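Long-range contact in LupI (Flavobacterium sp. YS-80-122, PDB 6IY4), which probably inhibits metalloendopeptidases, as a small beta-barrel protein of the Inh inhibitor family, probably in the periplasm: residues L1-S9 with W50-L58. Numbering follows the deposited sequence.
Sequences LSPAQVAGS and WSPTPDGLL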
# COMPACT_ATOMS: atom_id res chain seq x y z
N LEU A 1 7.54 4.25 -12.71
CA LEU A 1 6.23 3.66 -13.15
C LEU A 1 5.15 4.74 -13.04
O LEU A 1 5.14 5.41 -12.00
CB LEU A 1 5.90 2.45 -12.26
CG LEU A 1 6.83 1.23 -12.33
CD1 LEU A 1 6.40 0.17 -11.33
CD2 LEU A 1 6.89 0.60 -13.72
N SER A 2 4.34 4.96 -14.08
CA SER A 2 3.17 5.86 -14.07
C SER A 2 2.11 5.27 -13.14
O SER A 2 2.06 4.06 -12.86
CB SER A 2 2.59 6.02 -15.44
OG SER A 2 2.05 4.77 -15.88
N PRO A 3 1.14 6.07 -12.68
CA PRO A 3 -0.01 5.48 -11.99
C PRO A 3 -0.65 4.32 -12.76
O PRO A 3 -1.05 3.33 -12.15
CB PRO A 3 -0.96 6.66 -11.85
CG PRO A 3 -0.02 7.85 -11.70
CD PRO A 3 1.15 7.55 -12.63
N ALA A 4 -0.80 4.43 -14.08
CA ALA A 4 -1.49 3.36 -14.84
C ALA A 4 -0.72 2.04 -14.69
O ALA A 4 -1.34 0.95 -14.76
CB ALA A 4 -1.62 3.78 -16.29
N GLN A 5 0.60 2.10 -14.49
CA GLN A 5 1.44 0.89 -14.39
C GLN A 5 1.43 0.29 -12.97
O GLN A 5 1.97 -0.86 -12.77
CB GLN A 5 2.84 1.22 -14.92
CG GLN A 5 2.84 1.30 -16.44
CD GLN A 5 2.55 -0.06 -17.02
OE1 GLN A 5 3.24 -1.03 -16.72
NE2 GLN A 5 1.42 -0.18 -17.69
N VAL A 6 0.88 1.03 -12.00
CA VAL A 6 0.83 0.57 -10.59
C VAL A 6 -0.62 0.27 -10.22
O VAL A 6 -0.82 -0.50 -9.30
CB VAL A 6 1.42 1.67 -9.67
CG1 VAL A 6 1.33 1.34 -8.19
CG2 VAL A 6 2.84 2.01 -10.05
N ALA A 7 -1.60 0.75 -10.97
CA ALA A 7 -3.02 0.60 -10.59
C ALA A 7 -3.46 -0.85 -10.79
O ALA A 7 -2.93 -1.57 -11.64
CB ALA A 7 -3.91 1.52 -11.37
N GLY A 8 -4.42 -1.25 -10.00
CA GLY A 8 -5.05 -2.56 -10.12
C GLY A 8 -5.17 -3.24 -8.79
O GLY A 8 -5.15 -2.57 -7.74
N SER A 9 -5.37 -4.54 -8.85
CA SER A 9 -5.61 -5.39 -7.66
C SER A 9 -4.31 -5.66 -6.89
O SER A 9 -3.33 -6.17 -7.48
CB SER A 9 -6.25 -6.68 -8.06
OG SER A 9 -6.59 -7.40 -6.90
N TRP A 50 -2.67 7.56 -3.22
CA TRP A 50 -1.34 6.96 -3.40
C TRP A 50 -0.61 7.67 -4.52
O TRP A 50 -1.23 8.24 -5.39
CB TRP A 50 -1.45 5.45 -3.61
CG TRP A 50 -2.31 5.04 -4.76
CD1 TRP A 50 -3.64 4.77 -4.77
CD2 TRP A 50 -1.84 4.80 -6.11
NE1 TRP A 50 -4.04 4.41 -6.02
CE2 TRP A 50 -2.96 4.40 -6.86
CE3 TRP A 50 -0.60 4.90 -6.75
CZ2 TRP A 50 -2.87 4.09 -8.22
CZ3 TRP A 50 -0.50 4.56 -8.09
CH2 TRP A 50 -1.63 4.18 -8.82
N SER A 51 0.71 7.52 -4.53
CA SER A 51 1.54 8.13 -5.58
C SER A 51 2.79 7.31 -5.77
O SER A 51 3.53 7.07 -4.82
CB SER A 51 1.89 9.54 -5.23
OG SER A 51 2.49 10.18 -6.35
N PRO A 52 3.10 6.90 -7.00
CA PRO A 52 4.31 6.14 -7.25
C PRO A 52 5.52 7.07 -7.18
O PRO A 52 5.38 8.26 -7.42
CB PRO A 52 4.16 5.57 -8.66
CG PRO A 52 2.94 6.22 -9.24
CD PRO A 52 2.31 7.13 -8.21
N THR A 53 6.67 6.51 -6.87
CA THR A 53 7.97 7.21 -6.87
C THR A 53 8.89 6.37 -7.73
O THR A 53 8.55 5.25 -8.11
CB THR A 53 8.50 7.40 -5.45
OG1 THR A 53 8.99 6.11 -5.06
CG2 THR A 53 7.45 7.95 -4.51
N PRO A 54 10.09 6.87 -8.05
CA PRO A 54 10.97 6.12 -8.93
C PRO A 54 11.32 4.72 -8.40
O PRO A 54 11.56 3.84 -9.19
CB PRO A 54 12.18 7.06 -9.00
CG PRO A 54 11.56 8.42 -8.83
CD PRO A 54 10.64 8.17 -7.65
N ASP A 55 11.33 4.56 -7.08
CA ASP A 55 11.85 3.36 -6.40
C ASP A 55 10.82 2.81 -5.42
O ASP A 55 11.23 2.02 -4.56
CB ASP A 55 13.12 3.71 -5.63
CG ASP A 55 12.94 4.83 -4.60
OD1 ASP A 55 11.89 5.48 -4.59
OD2 ASP A 55 13.86 4.98 -3.79
N GLY A 56 9.56 3.24 -5.52
CA GLY A 56 8.64 2.84 -4.46
C GLY A 56 7.29 3.50 -4.62
O GLY A 56 6.89 3.85 -5.76
N LEU A 57 6.56 3.56 -3.51
CA LEU A 57 5.17 3.99 -3.54
C LEU A 57 4.85 4.73 -2.25
O LEU A 57 5.23 4.25 -1.17
CB LEU A 57 4.31 2.74 -3.67
CG LEU A 57 2.80 2.96 -3.67
CD1 LEU A 57 2.40 3.72 -4.91
CD2 LEU A 57 2.03 1.65 -3.63
N LEU A 58 4.10 5.82 -2.34
CA LEU A 58 3.61 6.56 -1.16
C LEU A 58 2.13 6.28 -0.99
O LEU A 58 1.41 6.46 -1.96
CB LEU A 58 3.79 8.06 -1.34
CG LEU A 58 5.20 8.57 -1.17
CD1 LEU A 58 5.26 9.98 -1.71
CD2 LEU A 58 5.64 8.57 0.29
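Val-6 points toward the hairpin of strands 49-53 and 56-60 and divides its two methyls among three residues. CG1, anti to the backbone N (chi1 176°), reaches CZ3 of Trp-50 at 3.7 Å and also meets Leu-57, whose CD1 lies 4.2 Å from that CG1. CG2 goes the other way, to CB of Pro-52 at 4.0 Å. With CG between its backbone N and carbonyl carbon (chi1 57°), Trp-50 brings the six-membered ring to the helical turn: the Pro-3 carbonyl O sits in the ring plane, at the edge, 3.5 Å from CH2 of Trp-50, while CB of Ala-7 comes near CZ2. On the five-membered ring, NE1 is hydrogen-bonded to the backbone O of Thr-31, which should restrict the indole's rotation. The side chains of Pro-3 and Pro-52 cross at about a right angle, with Pro-3 CD 4.1 Å from Pro-52 CG, and Pro-52 CB also meets the backbone O of Leu-1 at 3.5 Å. Tyr-78 of strand 77-82 touches both Val-6 and Leu-57. Ser-2, at the N-cap position, accepts a weak bond from Gln-5 N through OG, beside the backbone bond from the same N to Ser-2 O. Apolar packing thus seats the short N-terminal helix 3-6 against the hairpin 49-60, at the periphery of the antiparallel beta-barrel characteristic of Inh-family inhibitors.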